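Local structure of pesticidal crystal protein CRY4AA (Bacillus thuringiensis, 2C9K) at residues Ile352-Leu357 with Phe378-Gly383; Phe293-Ser298 with Ser431-Phe436; Arg261-Val266 with Phe407-Leu412. The protein binds midgut epithelial cells of mosquito larvae and promotes their colloid-osmotic lysis, here as the functional toxin fragment of a longer crystal protoxin. All coordinates share one frame; numbering follows the deposited sequence.

Contact 1. Residues Ile352-Leu357 with Phe378-Gly383; sequences IYIFLL and FFITNG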
loop_
_atom_site.group_PDB
_atom_site.type_symbol
_atom_site.label_atom_id
_atom_site.label_comp_id
_atom_site.label_asym_id
_atom_site.label_seq_id
_atom_site.Cartn_x
_atom_site.Cartn_y
_atom_site.Cartn_z
ATOM N N ILE A 352 -15.670 8.772 8.554
ATOM C CA ILE A 352 -16.603 7.660 8.727
ATOM C C ILE A 352 -16.290 6.675 7.590
ATOM O O ILE A 352 -16.595 6.929 6.420
ATOM C CB ILE A 352 -18.084 8.119 8.651
ATOM C CG1 ILE A 352 -18.543 8.680 10.005
ATOM C CG2 ILE A 352 -18.972 6.945 8.260
ATOM C CD1 ILE A 352 -18.015 10.046 10.326
ATOM N N TYR A 353 -15.675 5.550 7.942
ATOM C CA TYR A 353 -15.279 4.569 6.947
ATOM C C TYR A 353 -15.819 3.161 7.121
ATOM O O TYR A 353 -16.212 2.748 8.212
ATOM C CB TYR A 353 -13.755 4.500 6.896
ATOM C CG TYR A 353 -13.081 5.842 7.050
ATOM C CD1 TYR A 353 -12.514 6.222 8.266
ATOM C CD2 TYR A 353 -13.027 6.742 5.988
ATOM C CE1 TYR A 353 -11.912 7.469 8.418
ATOM C CE2 TYR A 353 -12.428 7.992 6.129
ATOM C CZ TYR A 353 -11.874 8.350 7.346
ATOM O OH TYR A 353 -11.313 9.599 7.498
ATOM N N ILE A 354 -15.822 2.425 6.017
ATOM C CA ILE A 354 -16.264 1.039 6.008
ATOM C C ILE A 354 -14.972 0.218 6.106
ATOM O O ILE A 354 -14.114 0.313 5.233
ATOM C CB ILE A 354 -17.033 0.719 4.697
ATOM C CG1 ILE A 354 -18.283 1.600 4.608
ATOM C CG2 ILE A 354 -17.457 -0.733 4.664
ATOM C CD1 ILE A 354 -18.999 1.537 3.272
ATOM N N PHE A 355 -14.822 -0.565 7.174
ATOM C CA PHE A 355 -13.607 -1.351 7.360
ATOM C C PHE A 355 -13.837 -2.851 7.272
ATOM O O PHE A 355 -12.890 -3.639 7.297
ATOM C CB PHE A 355 -12.965 -1.006 8.700
ATOM C CG PHE A 355 -13.734 -1.504 9.889
ATOM C CD1 PHE A 355 -13.718 -2.855 10.233
ATOM C CD2 PHE A 355 -14.459 -0.627 10.678
ATOM C CE1 PHE A 355 -14.413 -3.326 11.353
ATOM C CE2 PHE A 355 -15.158 -1.086 11.799
ATOM C CZ PHE A 355 -15.133 -2.440 12.135
ATOM N N LEU A 356 -15.101 -3.241 7.180
ATOM C CA LEU A 356 -15.468 -4.645 7.070
ATOM C C LEU A 356 -16.921 -4.726 6.638
ATOM O O LEU A 356 -17.752 -3.945 7.100
ATOM C CB LEU A 356 -15.311 -5.350 8.419
ATOM C CG LEU A 356 -15.630 -6.851 8.461
ATOM C CD1 LEU A 356 -14.577 -7.633 7.683
ATOM C CD2 LEU A 356 -15.656 -7.323 9.892
ATOM N N LEU A 357 -17.236 -5.637 5.729
ATOM C CA LEU A 357 -18.626 -5.778 5.341
ATOM C C LEU A 357 -18.996 -7.213 5.088
ATOM O O LEU A 357 -18.134 -8.073 4.886
ATOM C CB LEU A 357 -18.987 -4.922 4.127
ATOM C CG LEU A 357 -18.361 -5.167 2.772
ATOM C CD1 LEU A 357 -19.265 -4.566 1.699
ATOM C CD2 LEU A 357 -16.979 -4.542 2.736
ATOM N N PHE A 378 -22.585 -3.442 6.534
ATOM C CA PHE A 378 -21.358 -2.675 6.634
ATOM C C PHE A 378 -20.927 -2.504 8.084
ATOM O O PHE A 378 -21.752 -2.342 8.985
ATOM C CB PHE A 378 -21.536 -1.296 5.991
ATOM C CG PHE A 378 -21.966 -1.351 4.556
ATOM C CD1 PHE A 378 -23.313 -1.469 4.222
ATOM C CD2 PHE A 378 -21.025 -1.322 3.534
ATOM C CE1 PHE A 378 -23.717 -1.557 2.890
ATOM C CE2 PHE A 378 -21.421 -1.411 2.200
ATOM C CZ PHE A 378 -22.772 -1.529 1.879
ATOM N N PHE A 379 -19.622 -2.577 8.304
ATOM C CA PHE A 379 -19.061 -2.372 9.625
ATOM C C PHE A 379 -18.246 -1.096 9.505
ATOM O O PHE A 379 -17.079 -1.100 9.116
ATOM C CB PHE A 379 -18.213 -3.563 10.043
ATOM C CG PHE A 379 -19.029 -4.747 10.470
ATOM C CD1 PHE A 379 -19.959 -4.624 11.503
ATOM C CD2 PHE A 379 -18.879 -5.982 9.845
ATOM C CE1 PHE A 379 -20.730 -5.713 11.908
ATOM C CE2 PHE A 379 -19.644 -7.078 10.242
ATOM C CZ PHE A 379 -20.574 -6.943 11.278
ATOM N N ILE A 380 -18.932 -0.001 9.816
ATOM C CA ILE A 380 -18.424 1.362 9.755
ATOM C C ILE A 380 -17.692 1.796 11.022
ATOM O O ILE A 380 -17.893 1.229 12.098
ATOM C CB ILE A 380 -19.614 2.312 9.494
ATOM C CG1 ILE A 380 -20.195 2.007 8.110
ATOM C CG2 ILE A 380 -19.201 3.761 9.645
ATOM C CD1 ILE A 380 -21.496 2.704 7.791
ATOM N N THR A 381 -16.826 2.791 10.882
ATOM C CA THR A 381 -16.094 3.318 12.021
ATOM C C THR A 381 -16.111 4.841 11.957
ATOM O O THR A 381 -15.968 5.426 10.878
ATOM C CB THR A 381 -14.619 2.817 12.045
ATOM O OG1 THR A 381 -13.979 3.280 13.239
ATOM C CG2 THR A 381 -13.841 3.324 10.824
ATOM N N ASN A 382 -16.308 5.487 13.101
ATOM C CA ASN A 382 -16.325 6.945 13.131
ATOM C C ASN A 382 -15.220 7.473 14.026
ATOM O O ASN A 382 -15.128 8.669 14.271
ATOM C CB ASN A 382 -17.679 7.470 13.617
ATOM C CG ASN A 382 -17.932 7.186 15.089
ATOM O OD1 ASN A 382 -19.006 7.492 15.602
ATOM N ND2 ASN A 382 -16.951 6.604 15.773
ATOM N N GLY A 383 -14.387 6.571 14.527
ATOM C CA GLY A 383 -13.300 6.989 15.384
ATOM C C GLY A 383 -13.544 6.764 16.862
ATOM O O GLY A 383 -12.581 6.661 17.621
#
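Phe379 O is gripped by two successive amides of the facing strand. Phe355 N bonds to Phe379 O at 3.0 Å, nearly straight with 168° at the hydrogen, although the donor is tilted from the carbonyl plane; Leu356 N adds a weak, bent bond to Phe379 O at 3.5 Å. Two residues thus share one partner, which makes this a classic beta bulge. The Phe355 ring turns to the same oxygen. Phe355 CG lies between its own backbone N and carbonyl carbon (chi1 71°); the ring beyond it turns one face to Phe379 O, which stands above the plane, offset toward the rim and nearest CD2. Phe379 CB makes a CH-pi contact over the Phe355 ring, 4.2 Å from its centroid, while Thr381 CB meets the ring edge.

Beyond the bulge the pairing is regular: Tyr353 and Thr381 exchange bonds, N of each to O of the other, with both donors in the carbonyl planes. Thr381 OG1 lies anti to the backbone N (chi1 -175°) and bonds to Tyr427 O, while its CG2 reaches the edge of the Tyr353 ring.

The two sides of the ribbon pack differently. On one, Ile354 CD1 lies 3.5 Å from Phe378 CD2. Ile354 CG2 is in plane at the edge of that ring; Leu357 CD1 approaches its CE2, and Ile354 CG1 meets Ile380 CG1. This side turns inward, where Leu299 and Phe453 come from two other sheets. On the other, Leu356 and Phe379 lie side by side, pointing the same way, Leu356 CD2 3.5 Å from Phe379 CD2. The whole is a bulged antiparallel hairpin within a four-stranded Greek-key sheet, one of the three sheets of the beta-prism that forms the second domain of three-domain Cry toxins.

Contact 2. Residues Phe293-Ser298 with Ser431-Phe436; sequences FTWLDS and SHILSF
Leu296 and Leu434 meet where two sheets of the beta-prism come together, their strands 294-298 and 432-436 crossing at 85° with axes 6.1 Å apart. Strands turned so steeply cannot pair as neighbours in one sheet, and side chains carry most of the contact. The tight part centres on Leu296. Its CG lies anti to the backbone N (chi1 -173°), and from there Leu296 CD2 reaches Leu434 CD2 at 3.7 Å while CD1 rests near Ser435 O. The two leucines meet at a slant rather than head-on.

A second apolar touch lies to one side, where Ile433 CD1 comes obliquely to the six-membered ring of Trp295, 3.9 Å from CZ3. Although Trp295 points its CB away from the facing strand, its indole comes back to it through CZ3 and CE3. The indole is held by its own surroundings: Phe293 CE2 sits over the centre of one face, and NE1 is hydrogen-bonded to Thr323 OG1.

The Thr294 end is looser, for Thr294 OG1 comes no closer than 4.5 Å to Ser435 O. The polar groups there are satisfied elsewhere: Thr294 OG1 by Arg288, and Ser435 OG by Glu262. Arg288 also makes a cation-pi contact with the ring of Phe436, beside which a methylpentanediol molecule, probably from the crystallisation liquor, is bound. Looseness does not mean exposure, since every residue that touches across this contact is buried.

Near the crossing point, where the backbones come closest without bonding directly, one water links them and gives both strands a polar partner: it accepts from Leu296 N at 2.8 Å and donates to Leu434 O, also at 2.8 Å.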
loop_
_atom_site.group_PDB
_atom_site.type_symbol
_atom_site.label_atom_id
_atom_site.label_comp_id
_atom_site.label_asym_id
_atom_site.label_seq_id
_atom_site.Cartn_x
_atom_site.Cartn_y
_atom_site.Cartn_z
ATOM N N PHE A 293 -6.101 9.976 -5.474
ATOM C CA PHE A 293 -6.771 9.313 -4.360
ATOM C C PHE A 293 -8.222 9.790 -4.182
ATOM O O PHE A 293 -8.495 10.990 -4.221
ATOM C CB PHE A 293 -5.986 9.548 -3.069
ATOM C CG PHE A 293 -6.395 8.646 -1.954
ATOM C CD1 PHE A 293 -5.841 7.388 -1.832
ATOM C CD2 PHE A 293 -7.366 9.042 -1.042
ATOM C CE1 PHE A 293 -6.250 6.534 -0.812
ATOM C CE2 PHE A 293 -7.778 8.196 -0.023
ATOM C CZ PHE A 293 -7.224 6.945 0.093
ATOM N N THR A 294 -9.154 8.856 -4.001
ATOM C CA THR A 294 -10.558 9.236 -3.802
ATOM C C THR A 294 -11.143 8.674 -2.504
ATOM O O THR A 294 -10.731 7.617 -2.022
ATOM C CB THR A 294 -11.492 8.765 -4.970
ATOM O OG1 THR A 294 -11.546 7.333 -5.009
ATOM C CG2 THR A 294 -11.002 9.288 -6.299
ATOM N N TRP A 295 -12.107 9.397 -1.945
ATOM C CA TRP A 295 -12.785 8.964 -0.731
ATOM C C TRP A 295 -14.232 8.605 -1.082
ATOM O O TRP A 295 -14.902 9.322 -1.821
ATOM C CB TRP A 295 -12.742 10.069 0.316
ATOM C CG TRP A 295 -11.366 10.505 0.632
ATOM C CD1 TRP A 295 -10.660 11.514 0.035
ATOM C CD2 TRP A 295 -10.512 9.955 1.628
ATOM N NE1 TRP A 295 -9.416 11.629 0.610
ATOM C CE2 TRP A 295 -9.301 10.682 1.593
ATOM C CE3 TRP A 295 -10.650 8.917 2.552
ATOM C CZ2 TRP A 295 -8.238 10.403 2.447
ATOM C CZ3 TRP A 295 -9.591 8.641 3.398
ATOM C CH2 TRP A 295 -8.400 9.383 3.341
ATOM N N LEU A 296 -14.707 7.490 -0.550
ATOM C CA LEU A 296 -16.052 7.018 -0.841
ATOM C C LEU A 296 -17.144 7.771 -0.106
ATOM O O LEU A 296 -17.306 7.591 1.097
ATOM C CB LEU A 296 -16.147 5.533 -0.488
ATOM C CG LEU A 296 -17.432 4.809 -0.883
ATOM C CD1 LEU A 296 -17.612 4.893 -2.409
ATOM C CD2 LEU A 296 -17.360 3.358 -0.415
ATOM N N ASP A 297 -17.903 8.599 -0.821
ATOM C CA ASP A 297 -19.006 9.351 -0.205
ATOM C C ASP A 297 -20.206 8.462 0.117
ATOM O O ASP A 297 -20.730 8.492 1.235
ATOM C CB ASP A 297 -19.482 10.485 -1.115
ATOM C CG ASP A 297 -18.573 11.675 -1.072
ATOM O OD1 ASP A 297 -18.014 11.922 0.013
ATOM O OD2 ASP A 297 -18.423 12.370 -2.099
ATOM N N SER A 298 -20.645 7.676 -0.866
ATOM C CA SER A 298 -21.786 6.789 -0.662
ATOM C C SER A 298 -21.883 5.646 -1.671
ATOM O O SER A 298 -21.327 5.717 -2.767
ATOM C CB SER A 298 -23.086 7.599 -0.700
ATOM O OG SER A 298 -23.251 8.247 -1.953
ATOM N N SER A 431 -6.807 -1.855 9.091
ATOM C CA SER A 431 -5.739 -1.418 8.195
ATOM C C SER A 431 -6.209 -0.879 6.849
ATOM O O SER A 431 -5.454 -0.184 6.156
ATOM C CB SER A 431 -4.782 -2.571 7.941
ATOM O OG SER A 431 -5.461 -3.620 7.274
ATOM N N HIS A 432 -7.439 -1.204 6.464
ATOM C CA HIS A 432 -7.956 -0.731 5.187
ATOM C C HIS A 432 -9.399 -0.284 5.304
ATOM O O HIS A 432 -10.107 -0.703 6.210
ATOM C CB HIS A 432 -7.855 -1.828 4.119
ATOM C CG HIS A 432 -6.452 -2.132 3.678
ATOM N ND1 HIS A 432 -5.536 -2.772 4.487
ATOM C CD2 HIS A 432 -5.823 -1.915 2.497
ATOM C CE1 HIS A 432 -4.407 -2.937 3.823
ATOM N NE2 HIS A 432 -4.555 -2.428 2.614
ATOM N N ILE A 433 -9.817 0.578 4.381
ATOM C CA ILE A 433 -11.185 1.091 4.330
ATOM C C ILE A 433 -11.719 0.915 2.906
ATOM O O ILE A 433 -10.955 0.985 1.937
ATOM C CB ILE A 433 -11.251 2.602 4.672
ATOM C CG1 ILE A 433 -10.581 3.417 3.557
ATOM C CG2 ILE A 433 -10.612 2.863 6.042
ATOM C CD1 ILE A 433 -10.765 4.910 3.702
ATOM N N LEU A 434 -13.023 0.701 2.772
ATOM C CA LEU A 434 -13.612 0.519 1.447
ATOM C C LEU A 434 -13.427 1.792 0.631
ATOM O O LEU A 434 -13.569 2.890 1.158
ATOM C CB LEU A 434 -15.107 0.189 1.550
ATOM C CG LEU A 434 -15.676 -0.197 0.182
ATOM C CD1 LEU A 434 -15.086 -1.533 -0.236
ATOM C CD2 LEU A 434 -17.189 -0.272 0.227
ATOM N N SER A 435 -13.126 1.667 -0.651
ATOM C CA SER A 435 -12.930 2.868 -1.443
ATOM C C SER A 435 -13.735 2.906 -2.728
ATOM O O SER A 435 -13.921 3.968 -3.308
ATOM C CB SER A 435 -11.446 3.039 -1.772
ATOM O OG SER A 435 -10.992 2.010 -2.626
ATOM N N PHE A 436 -14.231 1.750 -3.155
ATOM C CA PHE A 436 -14.974 1.660 -4.412
ATOM C C PHE A 436 -15.502 0.237 -4.649
ATOM O O PHE A 436 -14.965 -0.734 -4.108
ATOM C CB PHE A 436 -14.023 2.012 -5.557
ATOM C CG PHE A 436 -14.688 2.617 -6.754
ATOM C CD1 PHE A 436 -15.086 3.954 -6.740
ATOM C CD2 PHE A 436 -14.855 1.875 -7.920
ATOM C CE1 PHE A 436 -15.633 4.546 -7.871
ATOM C CE2 PHE A 436 -15.404 2.460 -9.061
ATOM C CZ PHE A 436 -15.792 3.800 -9.036
HETATM O O HOH W 1 -13.130 5.567 0.637
#

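Contact 3. Residues Arg261-Val266 with Phe407-Leu412; sequences REIYQV and FGLPIL
Gln265 and Gly408 carry the polar half of this contact through two hydrogen bonds in which one side-chain amide pairs with both the N-H and the C=O of a single residue. Gln265 OE1 accepts from Gly408 N at 2.7 Å, the donor lying in the carbonyl plane on a lone pair. In return Gln265 NE2 donates one of its hydrogens to Gly408 O at 2.8 Å, approaching from above that carbonyl's plane, 49° out of it. Because donor and acceptor are both engaged, the rotation of the amide is fixed. An extended chain (chi2 -180°) carries CD across to the loop, and the backbone angles of Gly408 are such that a CB there would collide with the preceding carbonyl oxygen.

The remaining touches are apolar or involve ring edges. Gln265 and Phe407 slide past each other in opposite directions, Gln265 CB reaching 3.6 Å from Phe407 CD2, with amide and ring planes 55° apart. Gln265 OE1 and Val266 O both lie at the edge of the phenyl ring, near its plane. Ile263 and Leu409 meet tip to tip, Ile263 CD1 3.9 Å from Leu409 CG, and both methyls of Leu409 come up to Gln265 NE2 from the same side.

Strand 450-457 pairs with strand 262-267 and backs the contact: Trp455 touches Gln265 and Leu409, and Phe453 stacks on the Phe407 ring. Helix 222-240 of the N-terminal helical domain packs on Ile263 and Val266, while helix 5-16 touches Pro410 and Ile411, placing the contact inside the prism domain, on the side that adjoins the helical domain.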
loop_
_atom_site.group_PDB
_atom_site.type_symbol
_atom_site.label_atom_id
_atom_site.label_comp_id
_atom_site.label_asym_id
_atom_site.label_seq_id
_atom_site.Cartn_x
_atom_site.Cartn_y
_atom_site.Cartn_z
ATOM N N ARG A 261 -2.033 3.294 -2.619
ATOM C CA ARG A 261 -2.470 2.244 -3.548
ATOM C C ARG A 261 -3.788 1.541 -3.176
ATOM O O ARG A 261 -4.154 1.454 -1.998
ATOM C CB ARG A 261 -1.387 1.173 -3.659
ATOM C CG ARG A 261 -1.461 0.081 -2.588
ATOM C CD ARG A 261 -1.323 0.646 -1.184
ATOM N NE ARG A 261 -1.320 -0.398 -0.161
ATOM C CZ ARG A 261 -2.413 -0.955 0.349
ATOM N NH1 ARG A 261 -3.615 -0.564 -0.066
ATOM N NH2 ARG A 261 -2.303 -1.907 1.272
ATOM N N GLU A 262 -4.484 1.025 -4.186
ATOM C CA GLU A 262 -5.725 0.282 -3.959
ATOM C C GLU A 262 -5.480 -1.207 -4.167
ATOM O O GLU A 262 -4.595 -1.600 -4.930
ATOM C CB GLU A 262 -6.833 0.699 -4.940
ATOM C CG GLU A 262 -7.530 2.019 -4.639
ATOM C CD GLU A 262 -8.752 2.267 -5.520
ATOM O OE1 GLU A 262 -8.610 2.339 -6.756
ATOM O OE2 GLU A 262 -9.862 2.392 -4.973
ATOM N N ILE A 263 -6.253 -2.037 -3.478
ATOM C CA ILE A 263 -6.157 -3.481 -3.653
ATOM C C ILE A 263 -7.594 -3.967 -3.739
ATOM O O ILE A 263 -8.493 -3.326 -3.208
ATOM C CB ILE A 263 -5.385 -4.176 -2.506
ATOM C CG1 ILE A 263 -6.073 -3.937 -1.167
ATOM C CG2 ILE A 263 -3.938 -3.694 -2.502
ATOM C CD1 ILE A 263 -5.379 -4.639 -0.012
ATOM N N TYR A 264 -7.815 -5.088 -4.419
ATOM C CA TYR A 264 -9.170 -5.590 -4.625
ATOM C C TYR A 264 -9.412 -7.024 -4.193
ATOM O O TYR A 264 -8.521 -7.871 -4.254
ATOM C CB TYR A 264 -9.547 -5.486 -6.116
ATOM C CG TYR A 264 -9.204 -4.169 -6.792
ATOM C CD1 TYR A 264 -7.891 -3.846 -7.104
ATOM C CD2 TYR A 264 -10.202 -3.251 -7.127
ATOM C CE1 TYR A 264 -7.573 -2.649 -7.732
ATOM C CE2 TYR A 264 -9.897 -2.052 -7.754
ATOM C CZ TYR A 264 -8.578 -1.753 -8.056
ATOM O OH TYR A 264 -8.257 -0.557 -8.675
ATOM N N GLN A 265 -10.644 -7.282 -3.767
ATOM C CA GLN A 265 -11.078 -8.612 -3.367
ATOM C C GLN A 265 -12.258 -8.842 -4.314
ATOM O O GLN A 265 -12.992 -7.900 -4.617
ATOM C CB GLN A 265 -11.520 -8.612 -1.897
ATOM C CG GLN A 265 -10.394 -8.285 -0.911
ATOM C CD GLN A 265 -10.841 -8.291 0.554
ATOM O OE1 GLN A 265 -11.941 -7.848 0.885
ATOM N NE2 GLN A 265 -9.975 -8.772 1.439
ATOM N N VAL A 266 -12.452 -10.063 -4.804
ATOM C CA VAL A 266 -13.548 -10.278 -5.748
ATOM C C VAL A 266 -14.650 -11.265 -5.349
ATOM O O VAL A 266 -14.443 -12.174 -4.546
ATOM C CB VAL A 266 -12.976 -10.630 -7.163
ATOM C CG1 VAL A 266 -11.484 -10.893 -7.066
ATOM C CG2 VAL A 266 -13.706 -11.816 -7.765
ATOM N N PHE A 407 -15.668 -9.294 3.278
ATOM C CA PHE A 407 -14.580 -8.563 2.640
ATOM C C PHE A 407 -13.994 -7.522 3.598
ATOM O O PHE A 407 -14.683 -6.988 4.466
ATOM C CB PHE A 407 -15.064 -7.889 1.345
ATOM C CG PHE A 407 -15.562 -8.857 0.305
ATOM C CD1 PHE A 407 -16.924 -9.022 0.082
ATOM C CD2 PHE A 407 -14.668 -9.633 -0.426
ATOM C CE1 PHE A 407 -17.391 -9.942 -0.849
ATOM C CE2 PHE A 407 -15.129 -10.557 -1.359
ATOM C CZ PHE A 407 -16.494 -10.710 -1.568
ATOM N N GLY A 408 -12.711 -7.242 3.418
ATOM C CA GLY A 408 -12.006 -6.297 4.261
ATOM C C GLY A 408 -10.624 -6.876 4.496
ATOM O O GLY A 408 -10.349 -8.004 4.078
ATOM N N LEU A 409 -9.746 -6.128 5.150
ATOM C CA LEU A 409 -8.405 -6.636 5.399
ATOM C C LEU A 409 -8.138 -6.889 6.883
ATOM O O LEU A 409 -8.923 -6.499 7.746
ATOM C CB LEU A 409 -7.364 -5.680 4.811
ATOM C CG LEU A 409 -7.198 -5.740 3.281
ATOM C CD1 LEU A 409 -6.774 -7.132 2.868
ATOM C CD2 LEU A 409 -8.500 -5.377 2.589
ATOM N N PRO A 410 -7.026 -7.564 7.197
ATOM C CA PRO A 410 -6.678 -7.865 8.588
ATOM C C PRO A 410 -6.469 -6.641 9.485
ATOM O O PRO A 410 -6.423 -5.505 9.012
ATOM C CB PRO A 410 -5.405 -8.695 8.445
ATOM C CG PRO A 410 -5.602 -9.380 7.136
ATOM C CD PRO A 410 -6.112 -8.253 6.276
ATOM N N ILE A 411 -6.345 -6.893 10.789
ATOM C CA ILE A 411 -6.112 -5.832 11.763
ATOM C C ILE A 411 -4.793 -5.123 11.449
ATOM O O ILE A 411 -3.947 -5.647 10.716
ATOM C CB ILE A 411 -6.030 -6.391 13.193
ATOM C CG1 ILE A 411 -5.029 -7.552 13.242
ATOM C CG2 ILE A 411 -7.409 -6.823 13.661
ATOM C CD1 ILE A 411 -4.833 -8.140 14.638
ATOM N N LEU A 412 -4.621 -3.935 12.017
ATOM C CA LEU A 412 -3.426 -3.139 11.786
ATOM C C LEU A 412 -2.502 -3.123 13.001
ATOM O O LEU A 412 -1.325 -2.766 12.898
ATOM C CB LEU A 412 -3.839 -1.716 11.427
ATOM C CG LEU A 412 -2.725 -0.696 11.279
ATOM C CD1 LEU A 412 -1.852 -1.070 10.102
ATOM C CD2 LEU A 412 -3.331 0.664 11.091
#

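From the N terminus the chain passes 261-266, then 293-298, then 352-357, and closes its first loop at contact 1 when 378-383 folds back in a hairpin. Contact 3 closes next, as 407-412 returns to 261-266, and contact 2 last, as 431-436 reaches 293-298. Contact 1 is nested within both longer loops, whereas contacts 2 and 3 cross, their segments alternating. Contact 1 lies within one sheet; contact 2 joins two others, and contact 3 brings the chain leaving the sheet of contact 1 against strand 262-267. Direct bonds knit them together: Ile354 O with Leu434 N, Leu357 N with Phe407 O, and Ser435 OG with Glu262 OE2.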